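Local structure of periplasmic binding protein/LacI transcriptional regulator (Clostridium phytofermentans, 3BRS) at residues A[7-12]-A[59-64]; A[112-117]-A[146-151]; A[172-177]-A[197-202]. The protein probably binds a sugar between its two lobes and delivers it to a membrane transporter, as in related periplasmic-type sugar-binding proteins. All blocks are in the same frame, centred on the assembly; numbering follows the deposited sequence.

Contact 1: A[7-12]-A[59-64]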
loop_
_atom_site.group_PDB
_atom_site.type_symbol
_atom_site.label_atom_id
_atom_site.label_comp_id
_atom_site.label_asym_id
_atom_site.label_seq_id
_atom_site.Cartn_x
_atom_site.Cartn_y
_atom_site.Cartn_z
ATOM N N TYR A 7 0.399 -20.322 -16.735
ATOM C CA TYR A 7 0.746 -20.467 -15.316
ATOM C C TYR A 7 1.377 -19.130 -14.785
ATOM O O TYR A 7 2.440 -18.701 -15.244
ATOM C CB TYR A 7 1.634 -21.718 -15.100
ATOM C CG TYR A 7 2.159 -22.019 -13.718
ATOM C CD1 TYR A 7 3.478 -22.624 -13.577
ATOM C CD2 TYR A 7 1.398 -21.720 -12.545
ATOM C CE1 TYR A 7 4.043 -22.866 -12.334
ATOM C CE2 TYR A 7 1.938 -21.978 -11.244
ATOM C CZ TYR A 7 3.276 -22.562 -11.159
ATOM O OH TYR A 7 3.830 -22.847 -9.926
ATOM N N MET A 8 0.682 -18.513 -13.824
ATOM C CA MET A 8 1.028 -17.201 -13.232
ATOM C C MET A 8 1.216 -17.349 -11.724
ATOM O O MET A 8 0.510 -18.089 -11.069
ATOM C CB MET A 8 -0.074 -16.160 -13.472
ATOM C CG MET A 8 -0.443 -15.855 -14.960
ATOM S SD MET A 8 -1.187 -14.184 -15.217
ATOM C CE MET A 8 -1.475 -14.355 -16.963
ATOM N N ILE A 9 2.232 -16.713 -11.157
ATOM C CA ILE A 9 2.366 -16.828 -9.677
ATOM C C ILE A 9 2.294 -15.434 -9.128
ATOM O O ILE A 9 3.052 -14.574 -9.574
ATOM C CB ILE A 9 3.712 -17.501 -9.300
ATOM C CG1 ILE A 9 3.689 -18.991 -9.695
ATOM C CG2 ILE A 9 4.019 -17.308 -7.729
ATOM C CD1 ILE A 9 5.177 -19.689 -9.491
ATOM N N CYS A 10 1.359 -15.201 -8.198
ATOM C CA CYS A 10 1.215 -13.874 -7.563
ATOM C C CYS A 10 1.984 -13.805 -6.236
ATOM O O CYS A 10 1.852 -14.741 -5.403
ATOM C CB CYS A 10 -0.295 -13.587 -7.318
ATOM S SG CYS A 10 -0.400 -11.956 -6.547
ATOM N N ILE A 11 2.766 -12.748 -6.013
ATOM C CA ILE A 11 3.589 -12.651 -4.793
ATOM C C ILE A 11 3.256 -11.375 -4.134
ATOM O O ILE A 11 3.882 -10.371 -4.425
ATOM C CB ILE A 11 5.112 -12.741 -5.038
ATOM C CG1 ILE A 11 5.457 -13.947 -5.938
ATOM C CG2 ILE A 11 5.929 -12.663 -3.723
ATOM C CD1 ILE A 11 6.997 -14.054 -6.275
ATOM N N PRO A 12 2.192 -11.367 -3.327
ATOM C CA PRO A 12 1.868 -10.120 -2.588
ATOM C C PRO A 12 2.926 -9.815 -1.503
ATOM O O PRO A 12 3.900 -10.550 -1.364
ATOM C CB PRO A 12 0.515 -10.391 -1.976
ATOM C CG PRO A 12 0.018 -11.749 -2.561
ATOM C CD PRO A 12 1.265 -12.464 -3.028
ATOM N N GLU A 59 12.817 -16.334 -5.847
ATOM C CA GLU A 59 13.710 -17.319 -6.399
ATOM C C GLU A 59 12.940 -18.681 -6.632
ATOM O O GLU A 59 13.046 -19.326 -7.723
ATOM C CB GLU A 59 14.942 -17.480 -5.498
ATOM C CG GLU A 59 15.919 -16.289 -5.462
ATOM C CD GLU A 59 17.036 -16.424 -4.333
ATOM O OE1 GLU A 59 17.143 -15.522 -3.415
ATOM O OE2 GLU A 59 17.780 -17.447 -4.361
ATOM N N GLU A 60 12.202 -19.116 -5.592
ATOM C CA GLU A 60 11.355 -20.321 -5.619
ATOM C C GLU A 60 10.315 -20.220 -6.775
ATOM O O GLU A 60 10.025 -21.237 -7.451
ATOM C CB GLU A 60 10.629 -20.518 -4.270
ATOM C CG GLU A 60 11.506 -21.020 -3.070
ATOM C CD GLU A 60 10.817 -20.891 -1.628
ATOM O OE1 GLU A 60 9.549 -20.852 -1.549
ATOM O OE2 GLU A 60 11.567 -20.834 -0.594
ATOM N N ALA A 61 9.732 -19.028 -6.962
ATOM C CA ALA A 61 8.724 -18.751 -8.019
ATOM C C ALA A 61 9.332 -19.053 -9.401
ATOM O O ALA A 61 8.798 -19.798 -10.203
ATOM C CB ALA A 61 8.247 -17.205 -7.959
ATOM N N ILE A 62 10.522 -18.506 -9.616
ATOM C CA ILE A 62 11.291 -18.682 -10.842
ATOM C C ILE A 62 11.565 -20.156 -11.131
ATOM O O ILE A 62 11.396 -20.564 -12.262
ATOM C CB ILE A 62 12.635 -17.957 -10.777
ATOM C CG1 ILE A 62 12.436 -16.418 -10.739
ATOM C CG2 ILE A 62 13.596 -18.423 -11.965
ATOM C CD1 ILE A 62 13.676 -15.722 -10.246
ATOM N N LYS A 63 11.980 -20.932 -10.130
ATOM C CA LYS A 63 12.126 -22.393 -10.315
ATOM C C LYS A 63 10.845 -23.174 -10.556
ATOM O O LYS A 63 10.894 -24.299 -11.047
ATOM C CB LYS A 63 12.862 -23.036 -9.144
ATOM C CG LYS A 63 14.178 -22.377 -8.748
ATOM C CD LYS A 63 15.325 -22.803 -9.634
ATOM C CE LYS A 63 16.695 -22.632 -8.902
ATOM N NZ LYS A 63 17.904 -23.264 -9.602
ATOM N N ARG A 64 9.683 -22.603 -10.269
ATOM C CA ARG A 64 8.432 -23.251 -10.712
ATOM C C ARG A 64 8.109 -23.057 -12.191
ATOM O O ARG A 64 7.188 -23.652 -12.684
ATOM C CB ARG A 64 7.254 -22.831 -9.878
ATOM C CG ARG A 64 7.365 -23.321 -8.436
ATOM C CD ARG A 64 6.062 -23.075 -7.666
ATOM N NE ARG A 64 6.313 -23.144 -6.201
ATOM C CZ ARG A 64 5.346 -23.022 -5.312
ATOM N NH1 ARG A 64 4.076 -22.815 -5.748
ATOM N NH2 ARG A 64 5.656 -23.091 -4.010
#

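Contact 2: A[112-117]-A[146-151]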
loop_
_atom_site.group_PDB
_atom_site.type_symbol
_atom_site.label_atom_id
_atom_site.label_comp_id
_atom_site.label_asym_id
_atom_site.label_seq_id
_atom_site.Cartn_x
_atom_site.Cartn_y
_atom_site.Cartn_z
ATOM N N ASP A 112 -1.977 5.825 -7.865
ATOM C CA ASP A 112 -1.114 7.010 -7.751
ATOM C C ASP A 112 -1.003 7.328 -6.241
ATOM O O ASP A 112 -1.943 7.930 -5.619
ATOM C CB ASP A 112 -1.696 8.178 -8.578
ATOM C CG ASP A 112 -0.715 9.363 -8.740
ATOM O OD1 ASP A 112 0.283 9.467 -8.004
ATOM O OD2 ASP A 112 -0.940 10.231 -9.607
ATOM N N ASN A 113 0.133 6.942 -5.636
ATOM C CA ASN A 113 0.314 7.075 -4.139
ATOM C C ASN A 113 0.680 8.477 -3.736
ATOM O O ASN A 113 0.254 9.024 -2.668
ATOM C CB ASN A 113 1.183 5.950 -3.542
ATOM C CG ASN A 113 0.460 4.588 -3.618
ATOM O OD1 ASN A 113 -0.477 4.369 -2.864
ATOM N ND2 ASN A 113 0.774 3.771 -4.602
ATOM N N ILE A 114 1.339 9.139 -4.679
ATOM C CA ILE A 114 1.707 10.526 -4.480
ATOM C C ILE A 114 0.423 11.302 -4.437
ATOM O O ILE A 114 0.158 12.036 -3.488
ATOM C CB ILE A 114 2.726 11.063 -5.477
ATOM C CG1 ILE A 114 4.061 10.337 -5.291
ATOM C CG2 ILE A 114 3.081 12.547 -5.100
ATOM C CD1 ILE A 114 5.054 10.445 -6.470
ATOM N N GLN A 115 -0.404 11.173 -5.430
ATOM C CA GLN A 115 -1.677 11.918 -5.363
ATOM C C GLN A 115 -2.562 11.528 -4.224
ATOM O O GLN A 115 -3.212 12.378 -3.648
ATOM C CB GLN A 115 -2.440 11.864 -6.678
ATOM C CG GLN A 115 -1.880 12.809 -7.779
ATOM C CD GLN A 115 -2.107 14.299 -7.546
ATOM O OE1 GLN A 115 -3.088 14.734 -6.913
ATOM N NE2 GLN A 115 -1.184 15.112 -8.086
ATOM N N ALA A 116 -2.629 10.230 -3.872
ATOM C CA ALA A 116 -3.282 9.886 -2.589
ATOM C C ALA A 116 -2.775 10.680 -1.331
ATOM O O ALA A 116 -3.619 11.231 -0.619
ATOM C CB ALA A 116 -3.278 8.405 -2.347
ATOM N N GLY A 117 -1.447 10.737 -1.047
ATOM C CA GLY A 117 -1.021 11.455 0.097
ATOM C C GLY A 117 -1.257 12.950 -0.082
ATOM O O GLY A 117 -1.503 13.640 0.871
ATOM N N ALA A 146 4.821 3.408 0.787
ATOM C CA ALA A 146 4.995 4.306 1.990
ATOM C C ALA A 146 5.653 5.620 1.624
ATOM O O ALA A 146 5.248 6.671 2.108
ATOM C CB ALA A 146 5.879 3.665 3.101
ATOM N N MET A 147 6.757 5.526 0.851
ATOM C CA MET A 147 7.493 6.688 0.384
ATOM C C MET A 147 6.648 7.619 -0.385
ATOM O O MET A 147 6.800 8.797 -0.220
ATOM C CB MET A 147 8.716 6.286 -0.491
ATOM C CG MET A 147 9.586 5.059 0.041
ATOM S SD MET A 147 11.035 4.382 -0.921
ATOM C CE MET A 147 11.517 5.874 -1.734
ATOM N N ASP A 148 5.847 7.118 -1.329
ATOM C CA ASP A 148 5.057 7.991 -2.219
ATOM C C ASP A 148 3.949 8.711 -1.413
ATOM O O ASP A 148 3.699 9.861 -1.581
ATOM C CB ASP A 148 4.420 7.219 -3.423
ATOM C CG ASP A 148 5.436 6.830 -4.531
ATOM O OD1 ASP A 148 6.626 7.165 -4.434
ATOM O OD2 ASP A 148 5.047 6.139 -5.498
ATOM N N ARG A 149 3.328 7.998 -0.501
ATOM C CA ARG A 149 2.317 8.513 0.434
ATOM C C ARG A 149 2.779 9.632 1.357
ATOM O O ARG A 149 2.058 10.657 1.510
ATOM C CB ARG A 149 1.720 7.356 1.219
ATOM C CG ARG A 149 0.748 6.549 0.291
ATOM C CD ARG A 149 0.103 5.400 0.971
ATOM N NE ARG A 149 -0.305 4.429 -0.033
ATOM C CZ ARG A 149 -0.706 3.192 0.280
ATOM N NH1 ARG A 149 -0.807 2.781 1.591
ATOM N NH2 ARG A 149 -0.985 2.360 -0.713
ATOM N N GLU A 150 3.993 9.471 1.923
ATOM C CA GLU A 150 4.540 10.443 2.844
ATOM C C GLU A 150 5.002 11.708 2.050
ATOM O O GLU A 150 4.830 12.810 2.507
ATOM C CB GLU A 150 5.717 9.819 3.624
ATOM C CG GLU A 150 6.499 10.833 4.463
ATOM C CD GLU A 150 7.632 10.129 5.132
ATOM O OE1 GLU A 150 7.430 8.929 5.454
ATOM O OE2 GLU A 150 8.711 10.699 5.312
ATOM N N GLU A 151 5.584 11.501 0.881
ATOM C CA GLU A 151 5.931 12.594 -0.077
ATOM C C GLU A 151 4.755 13.364 -0.538
ATOM O O GLU A 151 4.704 14.632 -0.416
ATOM C CB GLU A 151 6.627 11.976 -1.300
ATOM C CG GLU A 151 7.097 12.985 -2.370
ATOM C CD GLU A 151 7.496 12.286 -3.704
ATOM O OE1 GLU A 151 7.966 11.085 -3.651
ATOM O OE2 GLU A 151 7.369 12.934 -4.793
HETATM O O HOH W 1 2.661 6.667 -6.413
HETATM O O HOH W 2 3.779 3.821 -5.306
#

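Contact 3: A[172-177]-A[197-202]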
loop_
_atom_site.group_PDB
_atom_site.type_symbol
_atom_site.label_atom_id
_atom_site.label_comp_id
_atom_site.label_asym_id
_atom_site.label_seq_id
_atom_site.Cartn_x
_atom_site.Cartn_y
_atom_site.Cartn_z
ATOM N N SER A 172 3.571 -1.909 9.208
ATOM C CA SER A 172 2.333 -2.702 8.929
ATOM C C SER A 172 2.040 -3.695 9.991
ATOM O O SER A 172 1.645 -4.824 9.740
ATOM C CB SER A 172 2.386 -3.359 7.527
ATOM O OG SER A 172 2.670 -2.305 6.547
ATOM N N ASN A 173 2.163 -3.263 11.227
ATOM C CA ASN A 173 1.880 -4.145 12.359
ATOM C C ASN A 173 0.877 -3.396 13.255
ATOM O O ASN A 173 1.160 -2.234 13.682
ATOM C CB ASN A 173 3.213 -4.419 13.102
ATOM C CG ASN A 173 2.996 -5.251 14.345
ATOM O OD1 ASN A 173 2.665 -4.718 15.399
ATOM N ND2 ASN A 173 3.143 -6.577 14.215
ATOM N N TYR A 174 -0.296 -3.955 13.485
ATOM C CA TYR A 174 -1.311 -3.207 14.264
ATOM C C TYR A 174 -0.835 -2.826 15.743
ATOM O O TYR A 174 -1.056 -1.720 16.283
ATOM C CB TYR A 174 -2.614 -3.985 14.409
ATOM C CG TYR A 174 -3.428 -4.277 13.192
ATOM C CD1 TYR A 174 -4.142 -3.278 12.576
ATOM C CD2 TYR A 174 -3.532 -5.617 12.681
ATOM C CE1 TYR A 174 -4.950 -3.574 11.427
ATOM C CE2 TYR A 174 -4.292 -5.906 11.559
ATOM C CZ TYR A 174 -5.009 -4.873 10.941
ATOM O OH TYR A 174 -5.723 -5.158 9.823
ATOM N N ASP A 175 -0.121 -3.700 16.409
ATOM C CA ASP A 175 0.263 -3.283 17.770
ATOM C C ASP A 175 1.336 -2.234 17.803
ATOM O O ASP A 175 1.352 -1.478 18.782
ATOM C CB ASP A 175 0.731 -4.427 18.606
ATOM C CG ASP A 175 -0.306 -5.489 18.777
ATOM O OD1 ASP A 175 -1.539 -5.234 18.865
ATOM O OD2 ASP A 175 0.168 -6.616 18.850
ATOM N N LYS A 176 2.195 -2.147 16.778
ATOM C CA LYS A 176 3.155 -1.064 16.723
ATOM C C LYS A 176 2.532 0.240 16.400
ATOM O O LYS A 176 2.941 1.324 16.919
ATOM C CB LYS A 176 4.331 -1.335 15.736
ATOM C CG LYS A 176 5.492 -2.086 16.363
ATOM C CD LYS A 176 6.538 -2.475 15.317
ATOM C CE LYS A 176 7.573 -1.354 15.203
ATOM N NZ LYS A 176 8.779 -1.667 14.333
ATOM N N ALA A 177 1.566 0.176 15.486
ATOM C CA ALA A 177 0.742 1.387 15.171
ATOM C C ALA A 177 0.159 1.944 16.440
ATOM O O ALA A 177 0.159 3.155 16.679
ATOM C CB ALA A 177 -0.383 1.053 14.233
ATOM N N LEU A 197 -1.064 6.019 7.207
ATOM C CA LEU A 197 -0.796 5.937 5.731
ATOM C C LEU A 197 -1.233 4.569 5.066
ATOM O O LEU A 197 -1.177 4.332 3.847
ATOM C CB LEU A 197 0.697 6.300 5.449
ATOM C CG LEU A 197 0.977 7.834 5.597
ATOM C CD1 LEU A 197 2.475 8.056 5.108
ATOM C CD2 LEU A 197 -0.128 8.614 4.813
ATOM N N ASN A 198 -1.628 3.645 5.893
ATOM C CA ASN A 198 -2.253 2.427 5.385
ATOM C C ASN A 198 -3.242 1.847 6.385
ATOM O O ASN A 198 -3.388 2.389 7.449
ATOM C CB ASN A 198 -1.187 1.423 4.914
ATOM C CG ASN A 198 -0.606 0.599 6.042
ATOM O OD1 ASN A 198 -0.478 1.051 7.198
ATOM N ND2 ASN A 198 -0.235 -0.622 5.706
ATOM N N GLN A 199 -3.875 0.723 6.125
ATOM C CA GLN A 199 -4.894 0.275 7.088
ATOM C C GLN A 199 -4.364 -0.092 8.487
ATOM O O GLN A 199 -4.926 0.343 9.492
ATOM C CB GLN A 199 -5.682 -0.860 6.482
ATOM C CG GLN A 199 -6.819 -1.403 7.270
ATOM C CD GLN A 199 -7.194 -2.791 6.755
ATOM O OE1 GLN A 199 -6.898 -3.146 5.594
ATOM N NE2 GLN A 199 -7.827 -3.584 7.601
ATOM N N TYR A 200 -3.272 -0.891 8.555
ATOM C CA TYR A 200 -2.580 -1.199 9.814
ATOM C C TYR A 200 -2.334 -0.021 10.674
ATOM O O TYR A 200 -2.530 -0.083 11.893
ATOM C CB TYR A 200 -1.218 -1.915 9.546
ATOM C CG TYR A 200 -1.372 -3.235 8.814
ATOM C CD1 TYR A 200 -1.277 -3.298 7.427
ATOM C CD2 TYR A 200 -1.621 -4.394 9.511
ATOM C CE1 TYR A 200 -1.363 -4.535 6.697
ATOM C CE2 TYR A 200 -1.741 -5.638 8.841
ATOM C CZ TYR A 200 -1.568 -5.720 7.431
ATOM O OH TYR A 200 -1.689 -6.946 6.782
ATOM N N SER A 201 -1.798 1.022 10.063
ATOM C CA SER A 201 -1.395 2.265 10.703
ATOM C C SER A 201 -2.600 2.934 11.202
ATOM O O SER A 201 -2.619 3.376 12.325
ATOM C CB SER A 201 -0.803 3.236 9.644
ATOM O OG SER A 201 0.558 3.012 9.287
ATOM N N ALA A 202 -3.613 3.113 10.340
ATOM C CA ALA A 202 -4.860 3.810 10.759
ATOM C C ALA A 202 -5.593 3.114 11.799
ATOM O O ALA A 202 -5.991 3.737 12.733
ATOM C CB ALA A 202 -5.803 4.062 9.580
#

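Contact 1: A[7-12]-A[59-64]
Strand 7-11 packs against the C-terminal part of helix 51-63, and the backbones come closest at Ile-9 and Ala-61, whose CA atoms lie 6.8 Å apart. Within the strand Tyr-7, Ile-9 and Ile-11 turn their CB toward the helix, whereas Met-8, from the other face of the sheet, packs on helix 246-262. Ala-61 is buried against the strand: its CB meets the tip of Ile-11, CD1 to CB 3.8 Å, and more loosely the CG2 branch of Ile-9. In both isoleucines CG1 is anti to the carbonyl carbon and the chain runs on extended, which carries each CD1 up to the helix. The CD1 of Ile-9 comes to 3.7 Å from the carbonyl O of Ala-61 and to 3.8 Å from CB of Arg-64, crossing the arginine chain at about a right angle. Tyr-7 has CG anti to its backbone N (chi1 177°), so the ring reaches along the helix end, where its edge meets the Arg-64 carbonyl in plane, CE1 to O 3.3 Å. Its OH lies 3.2 Å from CD of Arg-64, and ring and guanidinium planes are nearly coplanar, 15° apart. Both polar ends converge on Glu-41, whose OE1 accepts from Tyr-7 OH and forms a salt bridge with Arg-64 NH1. The contact is thus strand-to-helix packing of a Rossmann-like lobe: aliphatic at its buried centre, with a carboxylate of the neighbouring strand 39-42 pairing with the arginine charge at the more exposed end.

Contact 2: A[112-117]-A[146-151]
Helix segments 113-117 and 146-151 cross at -39°, their axes 6.8 Å apart, with Gly-117 and Arg-149 CA atoms at 4.5 Å. Gly-117, having no side chain, lets its CA come to 3.5 Å from Arg-149 O in a CA-H...O contact; a second joins Ile-114 CA to Asp-148 O. Asn-113 and Arg-149 lie side by side, pointing the same way. The extended arginine grips OD1 of Asn-113 side-on, NE to OD1 2.8 Å and NH2 to OD1 3.0 Å. OD1 sits in the guanidinium plane; both donors stand above the amide plane, and the two groups are turned 42° apart. Ile-114 lays CG1 against CB of Asp-148, 3.7 Å away, and brings CD1 to the Glu-151 carboxylate. Two waters donate to Asp-148 OD2; one accepts from Asn-113 N, the other from Asn-113 ND2. Asp-112 caps the first helix, its OD1 accepting from Gln-115 N. The contact pairs helices that follow strand 107-110 of the parallel sheet and strand 133-138 of the mixed sheet. All three guanidinium nitrogens are hydrogen-bonded, two to Asn-113 and NH1 to Leu-197 O, while the Lys-144 salt bridge probably offsets the charge of Asp-148, whose OD2 is 6.3 Å from Asp-112 OD1.

Contact 3: A[172-177]-A[197-202]
Packing round the Tyr-200 ring, by Tyr-174 and Ser-172, carries much of this contact between the starts of helices 174-187 and 199-211. The rings of Tyr-174 and Tyr-200 meet obliquely, centroids 4.8 Å apart and planes at 46°; CD2 of Tyr-200 sits over the centre of one face of Tyr-174. Ser-172 covers a face of the Tyr-200 ring: its carbonyl O stands 3.3 Å from CD2 of Tyr-200, offset toward the rim, and its CB makes a CH-pi contact, 4.1 Å from the ring centroid. Van der Waals contact continues at Ala-177, whose CB lies 3.4 Å from the Tyr-200 carbonyl O. The caps are local to each helix start. Asn-173 is an N-cap, OD1 accepting from Lys-176 N in the carbonyl plane, at 3.0 Å. Asn-198 caps the other helix, with Ser-201 N 3.2 Å from its OD1 and above the amide plane. Other hydrogen bonds lead outward, from Tyr-200 OH to Asp-16, Ser-172 OG to Glu-48 and Asp-20 N to Gln-199 OE1. These partners follow the first strands of the parallel sheet, so the two capped, closely packed helix starts also link the lobes, consistent with a place beside the interlobe cleft.

From the N terminus, contact 1 closes first: strand 7-11 is met by the end of helix 51-63 after an excursion through helix 20-36 and strand 39-42, all in the lobe built on the parallel sheet. The chain then passes through strands 68-71, 92-96 and 107-110 before contact 2 closes the loop from helix 113-127, through strand 133-138, to helix 144-157, joining helices that follow strands of the two sheets. Contact 3 follows, its loop holding helix 174-187 and strand 191-196, in the lobe of the mixed sheet. The three loops lie in series. Contacts 2 and 3 touch where Arg-149 meets Leu-197 and Asn-198; the centre of contact 1 is about 28 Å from either centre.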